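Local structure of 3-dehydroshikimate dehydratase (Pseudomonas putida, 5HMQ) at residues H445-L450 / V521-F526. The protein catalyses the metal-dependent dehydration of 3-dehydroshikimate to protocatechuate, an intermediate of quinate and shikimate degradation, through its sugar phosphate isomerase-like domain. Numbering follows the deposited sequence.
Sequences HMALAL and VHHIAF. With MG (magnesium ion), chain L.
H445 and H523 meet tip to tip at a magnesium ion, each lending NE2 from its own strand, with H445 NE2 2.2 Å and H523 NE2 2.4 Å from the metal. The rings meet edge against edge, neither over the other's face, with planes at 87°; H445 NE2 and H523 NE2, 3.3 Å apart, are drawn together by the ion rather than by a hydrogen bond. Both residues project from the sheet face they share with A447 and A525, and there CG sits between the backbone N and the carbonyl carbon (chi1 61° in H445), a setting that swings each NE2 toward the metal. Three waters and E601 complete six ligands.

Two further contacts fall on the rings. The methyl of A525 lies over one face of H445, its CB 3.4 Å from the ring centroid in a CH-pi contact. H523 ND1, on the ring side away from the metal, donates to H522 ND1 in a nearly straight bond (3.0 Å, 169°) that lies in the H523 plane and should fix that ring's rotation, making H522 a second-shell residue. H522 can stand beside H523 because both face A447 in a classic beta bulge: A447 O takes H522 N at 2.7 Å and, weakly, H523 N, while A447 N donates to H523 O. On the reverse face the M446 chain runs alongside I524, M446 CG to I524 CG1 3.8 Å.

This antiparallel pair forms the middle of the second vicinal oxygen chelate domain's sheet, the metal-bearing part of the HPPD-like half. Strand 496-501 flanks 445-450 and strand 599-606, bearing E601, flanks 521-526; F599 stacks on H523. Behind, M446 and I524 pack on L301 of strand 295-304, and L448 on W458 of helix 455-465.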
ATOM      1  N   HIS C 445      -1.688  19.508  20.379  1.00 52.01           N
ATOM      2  CA  HIS C 445      -1.297  18.358  19.579  1.00 50.32           C
ATOM      3  C   HIS C 445      -2.041  18.404  18.255  1.00 50.22           C
ATOM      4  O   HIS C 445      -3.054  19.094  18.110  1.00 49.00           O
ATOM      5  CB  HIS C 445      -1.560  17.031  20.307  1.00 48.39           C
ATOM      6  CG  HIS C 445      -2.999  16.785  20.637  1.00 46.25           C
ATOM      7  ND1 HIS C 445      -3.540  17.070  21.871  1.00 46.39           N
ATOM      8  CD2 HIS C 445      -4.005  16.258  19.899  1.00 48.30           C
ATOM      9  CE1 HIS C 445      -4.818  16.737  21.879  1.00 47.59           C
ATOM     10  NE2 HIS C 445      -5.126  16.243  20.693  1.00 47.82           N
HETATM   11  N   MSE C 446      -1.513  17.665  17.288  1.00 53.91           N
HETATM   12  CA  MSE C 446      -2.116  17.588  15.971  1.00 52.86           C
HETATM   13  C   MSE C 446      -2.005  16.167  15.438  1.00 54.95           C
HETATM   14  O   MSE C 446      -0.908  15.611  15.338  1.00 52.79           O
HETATM   15  CB  MSE C 446      -1.458  18.581  15.016  1.00 53.07           C
HETATM   16  CG  MSE C 446      -2.132  18.664  13.661  1.00 62.78           C
HETATM   17 SE   MSE C 446      -1.482  20.150  12.577  1.00 68.12          SE
HETATM   18  CE  MSE C 446       0.398  19.628  12.440  1.00 64.80           C
ATOM     19  N   ALA C 447      -3.151  15.579  15.110  1.00 47.10           N
ATOM     20  CA  ALA C 447      -3.224  14.191  14.682  1.00 47.59           C
ATOM     21  C   ALA C 447      -3.210  14.096  13.163  1.00 48.07           C
ATOM     22  O   ALA C 447      -3.801  14.931  12.472  1.00 48.76           O
ATOM     23  CB  ALA C 447      -4.481  13.513  15.231  1.00 46.86           C
ATOM     24  N   LEU C 448      -2.529  13.074  12.652  1.00 45.80           N
ATOM     25  CA  LEU C 448      -2.520  12.780  11.228  1.00 45.65           C
ATOM     26  C   LEU C 448      -3.249  11.468  10.970  1.00 45.33           C
ATOM     27  O   LEU C 448      -3.138  10.520  11.755  1.00 47.85           O
ATOM     28  CB  LEU C 448      -1.087  12.686  10.695  1.00 44.89           C
ATOM     29  CG  LEU C 448      -0.136  13.849  10.960  1.00 44.20           C
ATOM     30  CD1 LEU C 448       1.213  13.590  10.278  1.00 46.96           C
ATOM     31  CD2 LEU C 448      -0.740  15.198  10.554  1.00 47.74           C
ATOM     32  N   ALA C 449      -3.994  11.421   9.873  1.00 45.61           N
ATOM     33  CA  ALA C 449      -4.579  10.185   9.373  1.00 45.78           C
ATOM     34  C   ALA C 449      -3.751   9.738   8.178  1.00 46.68           C
ATOM     35  O   ALA C 449      -3.689  10.445   7.169  1.00 44.56           O
ATOM     36  CB  ALA C 449      -6.046  10.377   8.991  1.00 43.64           C
ATOM     37  N   LEU C 450      -3.105   8.581   8.297  1.00 46.30           N
ATOM     38  CA  LEU C 450      -2.163   8.132   7.284  1.00 45.12           C
ATOM     39  C   LEU C 450      -2.557   6.764   6.742  1.00 45.79           C
ATOM     40  O   LEU C 450      -3.202   5.978   7.443  1.00 47.23           O
ATOM     41  CB  LEU C 450      -0.739   8.056   7.853  1.00 48.33           C
ATOM     42  CG  LEU C 450      -0.134   9.359   8.380  1.00 47.99           C
ATOM     43  CD1 LEU C 450       1.184   9.093   9.093  1.00 46.06           C
ATOM     44  CD2 LEU C 450       0.057  10.356   7.249  1.00 47.94           C
ATOM     45  N   VAL C 521      -4.535  15.928   7.711  1.00 44.26           N
ATOM     46  CA  VAL C 521      -4.756  16.288   9.106  1.00 44.13           C
ATOM     47  C   VAL C 521      -6.011  15.611   9.628  1.00 43.50           C
ATOM     48  O   VAL C 521      -7.092  15.714   9.037  1.00 42.69           O
ATOM     49  CB  VAL C 521      -4.848  17.811   9.258  1.00 46.27           C
ATOM     50  CG1 VAL C 521      -5.473  18.173  10.603  1.00 51.75           C
ATOM     51  CG2 VAL C 521      -3.474  18.420   9.154  1.00 45.07           C
ATOM     52  N   HIS C 522      -5.866  14.897  10.744  1.00 43.52           N
ATOM     53  CA  HIS C 522      -7.019  14.292  11.392  1.00 44.66           C
ATOM     54  C   HIS C 522      -7.755  15.324  12.236  1.00 47.20           C
ATOM     55  O   HIS C 522      -8.964  15.523  12.069  1.00 47.51           O
ATOM     56  CB  HIS C 522      -6.578  13.097  12.240  1.00 44.91           C
ATOM     57  CG  HIS C 522      -7.715  12.313  12.817  1.00 45.91           C
ATOM     58  ND1 HIS C 522      -8.103  12.423  14.135  1.00 46.10           N
ATOM     59  CD2 HIS C 522      -8.547  11.405  12.254  1.00 47.15           C
ATOM     60  CE1 HIS C 522      -9.124  11.616  14.360  1.00 44.74           C
ATOM     61  NE2 HIS C 522      -9.414  10.988  13.235  1.00 48.44           N
ATOM     62  N   HIS C 523      -7.041  15.998  13.140  1.00 47.48           N
ATOM     63  CA  HIS C 523      -7.617  17.097  13.901  1.00 46.70           C
ATOM     64  C   HIS C 523      -6.501  17.923  14.520  1.00 46.66           C
ATOM     65  O   HIS C 523      -5.366  17.463  14.669  1.00 46.72           O
ATOM     66  CB  HIS C 523      -8.582  16.599  14.986  1.00 47.65           C
ATOM     67  CG  HIS C 523      -7.912  15.924  16.142  1.00 47.99           C
ATOM     68  ND1 HIS C 523      -7.673  14.568  16.176  1.00 45.46           N
ATOM     69  CD2 HIS C 523      -7.457  16.416  17.320  1.00 47.11           C
ATOM     70  CE1 HIS C 523      -7.086  14.254  17.319  1.00 45.38           C
ATOM     71  NE2 HIS C 523      -6.944  15.358  18.030  1.00 45.52           N
ATOM     72  N   ILE C 524      -6.847  19.157  14.878  1.00 47.01           N
ATOM     73  CA  ILE C 524      -5.935  20.096  15.520  1.00 46.78           C
ATOM     74  C   ILE C 524      -6.535  20.478  16.865  1.00 48.02           C
ATOM     75  O   ILE C 524      -7.719  20.826  16.945  1.00 46.95           O
ATOM     76  CB  ILE C 524      -5.691  21.342  14.648  1.00 44.04           C
ATOM     77  CG1 ILE C 524      -5.184  20.928  13.264  1.00 43.55           C
ATOM     78  CG2 ILE C 524      -4.705  22.284  15.319  1.00 42.62           C
ATOM     79  CD1 ILE C 524      -5.492  21.932  12.178  1.00 42.24           C
ATOM     80  N   ALA C 525      -5.725  20.411  17.916  1.00 48.14           N
ATOM     81  CA  ALA C 525      -6.194  20.610  19.279  1.00 45.21           C
ATOM     82  C   ALA C 525      -5.555  21.854  19.879  1.00 45.97           C
ATOM     83  O   ALA C 525      -4.326  21.982  19.895  1.00 42.59           O
ATOM     84  CB  ALA C 525      -5.885  19.389  20.146  1.00 43.99           C
ATOM     85  N   PHE C 526      -6.394  22.761  20.370  1.00 44.28           N
ATOM     86  CA  PHE C 526      -5.954  23.958  21.070  1.00 48.07           C
ATOM     87  C   PHE C 526      -6.306  23.841  22.548  1.00 50.02           C
ATOM     88  O   PHE C 526      -7.343  23.274  22.906  1.00 48.71           O
ATOM     89  CB  PHE C 526      -6.604  25.212  20.481  1.00 46.77           C
ATOM     90  CG  PHE C 526      -6.577  25.264  18.979  1.00 46.88           C
ATOM     91  CD1 PHE C 526      -5.391  25.480  18.297  1.00 46.47           C
ATOM     92  CD2 PHE C 526      -7.747  25.118  18.249  1.00 46.19           C
ATOM     93  CE1 PHE C 526      -5.368  25.535  16.917  1.00 45.29           C
ATOM     94  CE2 PHE C 526      -7.731  25.175  16.867  1.00 44.80           C
ATOM     95  CZ  PHE C 526      -6.541  25.384  16.201  1.00 46.79           C
TER
HETATM   96 MG    MG L 702      -6.893  14.993  20.378  1.00 45.35          MG
HETATM   97  O   HOH W   1      -5.552  13.049  20.149  1.00 46.31           O
HETATM   98  O   HOH W   2      -7.067  14.774  22.431  1.00 46.99           O
HETATM   99  O   HOH W   3      -8.466  13.655  20.218  1.00 50.99           O